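Local coordinates for insecticidal crystal protein Cry35Ab1 (Bacillus thuringiensis, PDB 4JP0) that acts together with Cry34Ab1 as one component of a binary insecticidal toxin against western corn rootworm, probably targeting the larval midgut epithelium, at residues 207-212 with 312-317; 149-154 with 173-178; 317-322 with 332-337. All blocks are in the same frame, centred on the assembly; numbering follows the deposited sequence.

Interaction 1 (207-212 with 312-317)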
loop_
_atom_site.group_PDB
_atom_site.type_symbol
_atom_site.label_atom_id
_atom_site.label_comp_id
_atom_site.label_asym_id
_atom_site.label_seq_id
_atom_site.Cartn_x
_atom_site.Cartn_y
_atom_site.Cartn_z
ATOM N N LYS A 207 5.822 -4.741 -1.981
ATOM C CA LYS A 207 6.316 -4.110 -3.215
ATOM C C LYS A 207 7.641 -4.738 -3.633
ATOM O O LYS A 207 8.642 -4.605 -2.915
ATOM C CB LYS A 207 6.516 -2.595 -3.081
ATOM C CG LYS A 207 6.670 -1.942 -4.460
ATOM C CD LYS A 207 7.060 -0.436 -4.433
ATOM C CE LYS A 207 8.551 -0.233 -4.140
ATOM N NZ LYS A 207 8.942 1.219 -4.162
ATOM N N TYR A 208 7.642 -5.432 -4.774
ATOM C CA TYR A 208 8.847 -6.010 -5.335
ATOM C C TYR A 208 9.279 -5.196 -6.519
ATOM O O TYR A 208 8.436 -4.620 -7.234
ATOM C CB TYR A 208 8.581 -7.412 -5.861
ATOM C CG TYR A 208 8.288 -8.454 -4.798
ATOM C CD1 TYR A 208 6.977 -8.852 -4.505
ATOM C CD2 TYR A 208 9.313 -9.048 -4.086
ATOM C CE1 TYR A 208 6.724 -9.818 -3.504
ATOM C CE2 TYR A 208 9.045 -10.013 -3.115
ATOM C CZ TYR A 208 7.753 -10.387 -2.833
ATOM O OH TYR A 208 7.513 -11.363 -1.853
ATOM N N GLN A 209 10.589 -5.133 -6.733
ATOM C CA GLN A 209 11.118 -4.526 -7.953
ATOM C C GLN A 209 12.185 -5.454 -8.524
ATOM O O GLN A 209 12.749 -6.281 -7.798
ATOM C CB GLN A 209 11.656 -3.120 -7.718
ATOM C CG GLN A 209 10.562 -2.104 -7.419
ATOM C CD GLN A 209 11.125 -0.725 -7.134
ATOM O OE1 GLN A 209 12.135 -0.594 -6.445
ATOM N NE2 GLN A 209 10.461 0.314 -7.654
ATOM N N TYR A 210 12.400 -5.343 -9.827
ATOM C CA TYR A 210 13.367 -6.137 -10.557
ATOM C C TYR A 210 13.444 -5.578 -11.976
ATOM O O TYR A 210 12.597 -4.776 -12.376
ATOM C CB TYR A 210 12.952 -7.611 -10.605
ATOM C CG TYR A 210 11.528 -7.876 -11.050
ATOM C CD1 TYR A 210 11.233 -8.234 -12.363
ATOM C CD2 TYR A 210 10.475 -7.817 -10.139
ATOM C CE1 TYR A 210 9.893 -8.508 -12.755
ATOM C CE2 TYR A 210 9.178 -8.099 -10.520
ATOM C CZ TYR A 210 8.889 -8.441 -11.802
ATOM O OH TYR A 210 7.567 -8.692 -12.117
ATOM N N TRP A 211 14.454 -5.989 -12.724
ATOM C CA TRP A 211 14.588 -5.588 -14.111
ATOM C C TRP A 211 13.992 -6.678 -15.015
ATOM O O TRP A 211 14.030 -7.853 -14.662
ATOM C CB TRP A 211 16.076 -5.423 -14.442
ATOM C CG TRP A 211 16.740 -4.262 -13.749
ATOM C CD1 TRP A 211 17.525 -4.302 -12.623
ATOM C CD2 TRP A 211 16.680 -2.884 -14.148
ATOM N NE1 TRP A 211 17.972 -3.036 -12.313
ATOM C CE2 TRP A 211 17.458 -2.144 -13.224
ATOM C CE3 TRP A 211 16.093 -2.204 -15.230
ATOM C CZ2 TRP A 211 17.634 -0.759 -13.324
ATOM C CZ3 TRP A 211 16.264 -0.787 -15.323
ATOM C CH2 TRP A 211 17.025 -0.102 -14.383
ATOM N N GLN A 212 13.468 -6.265 -16.181
ATOM C CA GLN A 212 12.910 -7.131 -17.205
ATOM C C GLN A 212 13.121 -6.515 -18.602
ATOM O O GLN A 212 12.975 -5.317 -18.775
ATOM C CB GLN A 212 11.398 -7.305 -16.972
ATOM C CG GLN A 212 10.724 -8.308 -17.895
ATOM C CD GLN A 212 9.244 -8.516 -17.530
ATOM O OE1 GLN A 212 8.343 -8.204 -18.327
ATOM N NE2 GLN A 212 8.993 -9.021 -16.326
ATOM N N PHE A 312 16.249 -2.636 -20.857
ATOM C CA PHE A 312 15.553 -3.109 -19.666
ATOM C C PHE A 312 14.787 -2.001 -18.976
ATOM O O PHE A 312 15.150 -0.827 -19.069
ATOM C CB PHE A 312 16.552 -3.700 -18.689
ATOM C CG PHE A 312 17.248 -4.928 -19.216
ATOM C CD1 PHE A 312 18.466 -4.830 -19.875
ATOM C CD2 PHE A 312 16.681 -6.175 -19.055
ATOM C CE1 PHE A 312 19.098 -5.939 -20.371
ATOM C CE2 PHE A 312 17.320 -7.298 -19.529
ATOM C CZ PHE A 312 18.536 -7.179 -20.186
ATOM N N LEU A 313 13.736 -2.409 -18.277
ATOM C CA LEU A 313 12.900 -1.534 -17.453
ATOM C C LEU A 313 12.833 -2.098 -16.053
ATOM O O LEU A 313 12.877 -3.320 -15.872
ATOM C CB LEU A 313 11.482 -1.511 -18.013
ATOM C CG LEU A 313 11.367 -0.792 -19.358
ATOM C CD1 LEU A 313 10.103 -1.196 -20.071
ATOM C CD2 LEU A 313 11.393 0.729 -19.069
ATOM N N THR A 314 12.696 -1.205 -15.068
ATOM C CA THR A 314 12.467 -1.627 -13.700
ATOM C C THR A 314 10.995 -1.898 -13.610
ATOM O O THR A 314 10.181 -1.033 -13.955
ATOM C CB THR A 314 12.840 -0.528 -12.699
ATOM O OG1 THR A 314 14.258 -0.407 -12.657
ATOM C CG2 THR A 314 12.471 -0.959 -11.259
ATOM N N ILE A 315 10.664 -3.115 -13.197
ATOM C CA ILE A 315 9.291 -3.509 -12.976
ATOM C C ILE A 315 8.971 -3.325 -11.512
ATOM O O ILE A 315 9.808 -3.605 -10.664
ATOM C CB ILE A 315 9.075 -4.984 -13.321
ATOM C CG1 ILE A 315 9.538 -5.306 -14.748
ATOM C CG2 ILE A 315 7.564 -5.319 -13.182
ATOM C CD1 ILE A 315 8.711 -4.577 -15.840
ATOM N N THR A 316 7.766 -2.836 -11.211
ATOM C CA THR A 316 7.313 -2.791 -9.810
ATOM C C THR A 316 6.097 -3.686 -9.689
ATOM O O THR A 316 5.132 -3.551 -10.459
ATOM C CB THR A 316 6.960 -1.369 -9.414
ATOM O OG1 THR A 316 8.151 -0.587 -9.435
ATOM C CG2 THR A 316 6.504 -1.288 -7.935
ATOM N N SER A 317 6.109 -4.597 -8.720
ATOM C CA SER A 317 4.980 -5.490 -8.522
ATOM C C SER A 317 4.376 -5.246 -7.124
ATOM O O SER A 317 5.026 -5.460 -6.123
ATOM C CB SER A 317 5.438 -6.956 -8.616
ATOM O OG SER A 317 4.325 -7.834 -8.514
#

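Interaction 2 (149-154 with 173-178)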
loop_
_atom_site.group_PDB
_atom_site.type_symbol
_atom_site.label_atom_id
_atom_site.label_comp_id
_atom_site.label_asym_id
_atom_site.label_seq_id
_atom_site.Cartn_x
_atom_site.Cartn_y
_atom_site.Cartn_z
ATOM N N PRO A 149 9.588 -9.248 7.178
ATOM C CA PRO A 149 10.805 -9.921 6.714
ATOM C C PRO A 149 11.931 -8.912 6.397
ATOM O O PRO A 149 11.805 -7.698 6.617
ATOM C CB PRO A 149 10.307 -10.652 5.454
ATOM C CG PRO A 149 9.341 -9.673 4.879
ATOM C CD PRO A 149 8.617 -9.047 6.090
ATOM N N ILE A 150 13.058 -9.416 5.926
ATOM C CA ILE A 150 14.170 -8.550 5.550
ATOM C C ILE A 150 13.845 -7.797 4.271
ATOM O O ILE A 150 13.437 -8.393 3.267
ATOM C CB ILE A 150 15.397 -9.426 5.328
ATOM C CG1 ILE A 150 15.789 -10.053 6.672
ATOM C CG2 ILE A 150 16.533 -8.601 4.690
ATOM C CD1 ILE A 150 16.579 -11.363 6.512
ATOM N N ILE A 151 14.041 -6.485 4.291
ATOM C CA ILE A 151 13.686 -5.662 3.146
ATOM C C ILE A 151 14.938 -5.225 2.443
ATOM O O ILE A 151 15.872 -4.762 3.126
ATOM C CB ILE A 151 12.977 -4.407 3.677
ATOM C CG1 ILE A 151 11.848 -4.857 4.600
ATOM C CG2 ILE A 151 12.394 -3.549 2.519
ATOM C CD1 ILE A 151 10.796 -5.600 3.835
ATOM N N ASP A 152 14.968 -5.306 1.106
ATOM C CA ASP A 152 16.166 -4.821 0.388
ATOM C C ASP A 152 16.133 -3.294 0.250
ATOM O O ASP A 152 15.060 -2.704 0.281
ATOM C CB ASP A 152 16.267 -5.423 -1.024
ATOM C CG ASP A 152 16.770 -6.851 -1.032
ATOM O OD1 ASP A 152 16.989 -7.448 0.057
ATOM O OD2 ASP A 152 16.993 -7.450 -2.101
ATOM N N THR A 153 17.286 -2.656 0.052
ATOM C CA THR A 153 17.317 -1.201 -0.148
ATOM C C THR A 153 17.986 -0.796 -1.450
ATOM O O THR A 153 17.884 0.363 -1.857
ATOM C CB THR A 153 18.064 -0.492 0.980
ATOM O OG1 THR A 153 19.421 -0.958 1.000
ATOM C CG2 THR A 153 17.514 -0.907 2.333
ATOM N N LYS A 154 18.688 -1.732 -2.079
ATOM C CA LYS A 154 19.383 -1.447 -3.340
ATOM C C LYS A 154 19.022 -2.417 -4.461
ATOM O O LYS A 154 19.257 -3.602 -4.367
ATOM C CB LYS A 154 20.883 -1.470 -3.119
ATOM C CG LYS A 154 21.689 -1.005 -4.307
ATOM C CD LYS A 154 23.194 -1.096 -4.041
ATOM C CE LYS A 154 23.770 -2.433 -4.537
ATOM N NZ LYS A 154 25.270 -2.499 -4.654
ATOM N N PRO A 173 13.030 -10.845 -8.447
ATOM C CA PRO A 173 12.258 -9.901 -7.631
ATOM C C PRO A 173 12.928 -9.645 -6.269
ATOM O O PRO A 173 13.300 -10.577 -5.572
ATOM C CB PRO A 173 10.923 -10.619 -7.454
ATOM C CG PRO A 173 10.854 -11.489 -8.668
ATOM C CD PRO A 173 12.222 -11.995 -8.883
ATOM N N GLN A 174 13.105 -8.378 -5.919
ATOM C CA GLN A 174 13.633 -8.004 -4.594
ATOM C C GLN A 174 12.539 -7.291 -3.815
ATOM O O GLN A 174 11.867 -6.418 -4.356
ATOM C CB GLN A 174 14.799 -7.038 -4.748
ATOM C CG GLN A 174 15.998 -7.640 -5.425
ATOM C CD GLN A 174 17.083 -6.600 -5.701
ATOM O OE1 GLN A 174 17.334 -6.253 -6.853
ATOM N NE2 GLN A 174 17.725 -6.113 -4.646
ATOM N N LEU A 175 12.323 -7.691 -2.563
ATOM C CA LEU A 175 11.284 -7.055 -1.755
ATOM C C LEU A 175 11.800 -5.719 -1.276
ATOM O O LEU A 175 12.697 -5.685 -0.449
ATOM C CB LEU A 175 10.989 -7.919 -0.540
ATOM C CG LEU A 175 9.906 -7.355 0.392
ATOM C CD1 LEU A 175 8.542 -7.317 -0.293
ATOM C CD2 LEU A 175 9.886 -8.205 1.661
ATOM N N MET A 176 11.175 -4.630 -1.741
ATOM C CA MET A 176 11.630 -3.286 -1.456
ATOM C C MET A 176 10.759 -2.596 -0.441
ATOM O O MET A 176 11.129 -1.529 0.043
ATOM C CB MET A 176 11.664 -2.441 -2.742
ATOM C CG MET A 176 12.478 -3.064 -3.856
ATOM S SD MET A 176 14.247 -3.153 -3.428
ATOM C CE MET A 176 14.650 -1.375 -3.705
ATOM N N GLY A 177 9.587 -3.169 -0.145
ATOM C CA GLY A 177 8.667 -2.558 0.828
ATOM C C GLY A 177 7.615 -3.567 1.268
ATOM O O GLY A 177 7.253 -4.447 0.488
ATOM N N TRP A 178 7.122 -3.433 2.502
ATOM C CA TRP A 178 6.185 -4.389 3.072
ATOM C C TRP A 178 5.427 -3.628 4.147
ATOM O O TRP A 178 6.024 -2.876 4.927
ATOM C CB TRP A 178 7.004 -5.531 3.686
ATOM C CG TRP A 178 6.356 -6.721 4.300
ATOM C CD1 TRP A 178 6.313 -7.979 3.779
ATOM C CD2 TRP A 178 5.795 -6.822 5.629
ATOM N NE1 TRP A 178 5.718 -8.849 4.667
ATOM C CE2 TRP A 178 5.381 -8.168 5.807
ATOM C CE3 TRP A 178 5.561 -5.904 6.661
ATOM C CZ2 TRP A 178 4.790 -8.626 6.982
ATOM C CZ3 TRP A 178 4.970 -6.352 7.840
ATOM C CH2 TRP A 178 4.580 -7.693 7.989
HETATM O O HOH W 1 13.445 -0.690 0.092
#

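Interaction 3 (317-322 with 332-337)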
loop_
_atom_site.group_PDB
_atom_site.type_symbol
_atom_site.label_atom_id
_atom_site.label_comp_id
_atom_site.label_asym_id
_atom_site.label_seq_id
_atom_site.Cartn_x
_atom_site.Cartn_y
_atom_site.Cartn_z
ATOM N N SER A 317 6.109 -4.597 -8.720
ATOM C CA SER A 317 4.980 -5.490 -8.522
ATOM C C SER A 317 4.376 -5.246 -7.124
ATOM O O SER A 317 5.026 -5.460 -6.123
ATOM C CB SER A 317 5.438 -6.956 -8.616
ATOM O OG SER A 317 4.325 -7.834 -8.514
ATOM N N LEU A 318 3.137 -4.785 -7.092
ATOM C CA LEU A 318 2.419 -4.562 -5.837
ATOM C C LEU A 318 1.547 -5.798 -5.642
ATOM O O LEU A 318 0.790 -6.167 -6.541
ATOM C CB LEU A 318 1.578 -3.309 -5.987
ATOM C CG LEU A 318 2.404 -2.049 -5.723
ATOM C CD1 LEU A 318 1.582 -0.753 -5.900
ATOM C CD2 LEU A 318 2.942 -2.125 -4.331
ATOM N N GLU A 319 1.660 -6.467 -4.499
ATOM C CA GLU A 319 0.944 -7.733 -4.308
ATOM C C GLU A 319 0.346 -7.753 -2.906
ATOM O O GLU A 319 1.020 -7.469 -1.943
ATOM C CB GLU A 319 1.908 -8.922 -4.485
ATOM C CG GLU A 319 2.592 -8.966 -5.861
ATOM C CD GLU A 319 3.745 -9.980 -5.956
ATOM O OE1 GLU A 319 3.866 -10.873 -5.110
ATOM O OE2 GLU A 319 4.561 -9.897 -6.898
ATOM N N LEU A 320 -0.916 -8.124 -2.819
ATOM C CA LEU A 320 -1.652 -8.089 -1.572
ATOM C C LEU A 320 -2.070 -9.487 -1.166
ATOM O O LEU A 320 -2.616 -10.242 -1.993
ATOM C CB LEU A 320 -2.901 -7.235 -1.767
ATOM C CG LEU A 320 -3.802 -7.069 -0.551
ATOM C CD1 LEU A 320 -3.111 -6.216 0.484
ATOM C CD2 LEU A 320 -5.143 -6.414 -0.943
ATOM N N TYR A 321 -1.851 -9.801 0.114
ATOM C CA TYR A 321 -2.085 -11.139 0.665
ATOM C C TYR A 321 -2.920 -11.153 1.941
ATOM O O TYR A 321 -2.721 -10.298 2.840
ATOM C CB TYR A 321 -0.738 -11.765 1.044
ATOM C CG TYR A 321 0.254 -11.865 -0.114
ATOM C CD1 TYR A 321 0.993 -10.755 -0.512
ATOM C CD2 TYR A 321 0.422 -13.053 -0.817
ATOM C CE1 TYR A 321 1.873 -10.828 -1.546
ATOM C CE2 TYR A 321 1.343 -13.138 -1.867
ATOM C CZ TYR A 321 2.042 -12.019 -2.231
ATOM O OH TYR A 321 2.947 -12.071 -3.284
ATOM N N ARG A 322 -3.861 -12.104 2.004
ATOM C CA ARG A 322 -4.539 -12.416 3.251
ATOM C C ARG A 322 -3.480 -13.110 4.086
ATOM O O ARG A 322 -2.567 -13.730 3.536
ATOM C CB ARG A 322 -5.580 -13.487 3.066
ATOM C CG ARG A 322 -6.834 -13.118 2.436
ATOM C CD ARG A 322 -7.923 -14.188 2.635
ATOM N NE ARG A 322 -8.906 -14.027 1.581
ATOM C CZ ARG A 322 -9.545 -15.002 0.987
ATOM N NH1 ARG A 322 -9.332 -16.270 1.347
ATOM N NH2 ARG A 322 -10.412 -14.692 0.027
ATOM N N GLN A 332 -2.554 -8.657 -7.578
ATOM C CA GLN A 332 -1.213 -8.247 -7.991
ATOM C C GLN A 332 -1.324 -7.355 -9.194
ATOM O O GLN A 332 -2.240 -7.516 -9.992
ATOM C CB GLN A 332 -0.369 -9.440 -8.396
ATOM C CG GLN A 332 -1.023 -10.303 -9.472
ATOM C CD GLN A 332 -0.069 -11.311 -10.129
ATOM O OE1 GLN A 332 1.156 -11.210 -10.008
ATOM N NE2 GLN A 332 -0.641 -12.282 -10.821
ATOM N N ILE A 333 -0.375 -6.442 -9.340
ATOM C CA ILE A 333 -0.295 -5.616 -10.538
ATOM C C ILE A 333 1.161 -5.325 -10.748
ATOM O O ILE A 333 1.883 -5.060 -9.775
ATOM C CB ILE A 333 -1.128 -4.308 -10.423
ATOM C CG1 ILE A 333 -0.806 -3.363 -11.589
ATOM C CG2 ILE A 333 -0.826 -3.615 -9.137
ATOM C CD1 ILE A 333 -1.789 -2.159 -11.733
ATOM N N GLN A 334 1.606 -5.462 -11.998
ATOM C CA GLN A 334 2.962 -5.107 -12.357
ATOM C C GLN A 334 2.941 -3.902 -13.296
ATOM O O GLN A 334 2.071 -3.793 -14.161
ATOM C CB GLN A 334 3.685 -6.260 -13.044
ATOM C CG GLN A 334 4.047 -7.379 -12.106
ATOM C CD GLN A 334 2.880 -8.295 -11.891
ATOM O OE1 GLN A 334 2.191 -8.660 -12.860
ATOM N NE2 GLN A 334 2.644 -8.682 -10.635
ATOM N N THR A 335 3.866 -2.980 -13.080
ATOM C CA THR A 335 3.985 -1.797 -13.937
ATOM C C THR A 335 5.455 -1.587 -14.256
ATOM O O THR A 335 6.314 -2.074 -13.517
ATOM C CB THR A 335 3.426 -0.536 -13.237
ATOM O OG1 THR A 335 4.168 -0.248 -12.051
ATOM C CG2 THR A 335 1.977 -0.755 -12.729
ATOM N N SER A 336 5.749 -0.879 -15.350
ATOM C CA SER A 336 7.129 -0.540 -15.666
ATOM C C SER A 336 7.205 0.966 -15.878
ATOM O O SER A 336 6.264 1.575 -16.358
ATOM C CB SER A 336 7.629 -1.297 -16.897
ATOM O OG SER A 336 6.833 -0.982 -18.023
ATOM N N ASP A 337 8.342 1.537 -15.528
ATOM C CA ASP A 337 8.588 2.975 -15.451
ATOM C C ASP A 337 9.584 3.376 -16.536
ATOM O O ASP A 337 10.778 3.053 -16.469
ATOM C CB ASP A 337 9.178 3.234 -14.067
ATOM C CG ASP A 337 9.500 4.687 -13.809
ATOM O OD1 ASP A 337 9.447 5.502 -14.768
ATOM O OD2 ASP A 337 9.847 5.081 -12.662
#

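Interaction 1 (207-212 with 312-317)
Residues 207-212 and 312-317 pair as the two inner strands of a four-stranded antiparallel sheet: Y208, Y210 and Q212 face S317, I315 and L313 in hydrogen-bonded pairs, while Q209 and W211 face T316 and T314 in non-hydrogen-bonded ones. Each hydrogen-bonded pair closes two backbone bonds; the shortest of the six runs 2.7 Å from I315 N to Y210 O. On the face that bears Y210, I315 and Q212, the tyrosine lies over the isoleucine. CG of Y210 stands between its own backbone N and carbonyl carbon (chi1 50°), and the ring beyond it takes CB of I315 over one face, 3.9 Å from the centroid. The beta-branched chain then reaches two ways: CG2 approaches Y210 OH at 3.5 Å, while CG1 rests 3.5 Å from CB of Q212. Isoleucine suits this place because its two branches can touch two different residues of the neighbouring strand, Y210 and Q212.

The other face mixes polar and apolar contacts. Q209 and T316 run side by side, and Q209 NE2 donates an N-H, nearly in its amide plane, to T316 OG1 at 3.1 Å (167°). The methyl CG2 of T316 meets CG of K207 at 3.5 Å, while the lysine amino group goes on to L279 O. Threonine thus offers a polar and an apolar branch to different neighbours. The indole of W211 covers T314, whose OG1 lies over one face toward the rim, 3.3 Å from CH2. CE3 of W211 packs against CB of F312 at 3.8 Å, and NE1 is satisfied by K156 O. Pairing of strands about a hundred residues apart in sequence, with many serine, threonine and glutamine side chains, is consistent with the long-stranded, aerolysin-like domain of toxin_10 proteins.

Interaction 2 (149-154 with 173-178)
P149 sits over one face of the W178 indole, its CD 3.3 Å from the centroid of the five-membered ring and close to the ring normal, a CH-pi contact. W178 CG is anti to its backbone N (chi1 -177°), and the indole beyond it turns one face to the proline. A rigid, flat-sided proline matches an aromatic face well, and its CG also reaches CD2 of L175 at 3.6 Å. I151 continues this apolar strip: its CD1 touches the same CD2 of L175 at 3.5 Å and lies over CB of W178, while its CG2 rests against the carbonyl of M176.

The flat groups at the other end are polar. The Q174 amide and the D152 carboxylate are turned 67° apart, and Q174 NE2 bonds to D152 OD2 on its anti side at 3.0 Å. Q174 NE2 gives a second, more tilted bond to K154 O, also 3.0 Å, and OE1 accepts from K156 N. With both ends engaged, the amide's rotation is fixed, which explains why a glutamine fits here: it can donate and accept at once. Between the two ends, D152 N donates to L175 O at 2.8 Å, the one direct backbone bond of the contact. Nearby, a water donates to D152 O at 2.6 Å and to M176 O, bridging two carbonyls that could not bond to each other; the M176 leg is very short, so its exact length is doubtful. The M176 chain folds back so that SD lies beside CB of D152.

M176 and G177 both face K207 on the next strand, a classic beta bulge. The arrangement is that of an extended connecting loop, following strand 135-142, laid along the edge strand 174-182 of the sheet without itself becoming a regular strand.

Interaction 3 (317-322 with 332-337)
Backbone bonds join L318 to I333 in both directions, L318 N to I333 O and I333 N to L318 O, making L318 and I333 a hydrogen-bonded pair within the hairpin formed by strands 307-323 and 327-346. It is flanked by the non-hydrogen-bonded pairs S317 with Q334 and E319 with Q332.

Polar side chains gather on the face of those flanking pairs. Q334 is bent at CD (chi2 82°), and its NE2 donates almost straight (178°), in its amide plane, to S317 OG at 2.8 Å. The serine hydroxyl in turn donates to the anti lone pair of E319 OE2 at 2.6 Å. Q334 NE2 also bonds to Q332 OE1 at 3.0 Å, from above that carbonyl's plane.

Apolar contacts are modest. CG of E319 lies beside CB of Q332 at 3.9 Å, and on the opposite face CB of L318 meets CG2 of I333 at 4.0 Å.

A small hydroxyl that both accepts and donates suits a place between an amide and a carboxylate. The resulting chain, amide to hydroxyl to carboxylate, has a consistent donor direction and would favour an ionised E319.

Interactions 1 and 3 share S317 and strand 307-323, so that together they join three successive strands of one sheet; interaction 2 adds a loop along the edge strand 174-182 of that sheet, tied to interaction 1 by backbone contacts between 207-212 and 173-178. None is wholly core: 1 and 3 are more buried, whereas the loop side of 2 is largely exposed. Their chemistry follows their place. Interaction 1, between inner strands, rests on a regular backbone ladder with ring packing; interaction 3 pairs a shorter ladder with a linked row of polar side chains; interaction 2 has one direct backbone bond and relies on proline-tryptophan packing, a two-way glutamine and water.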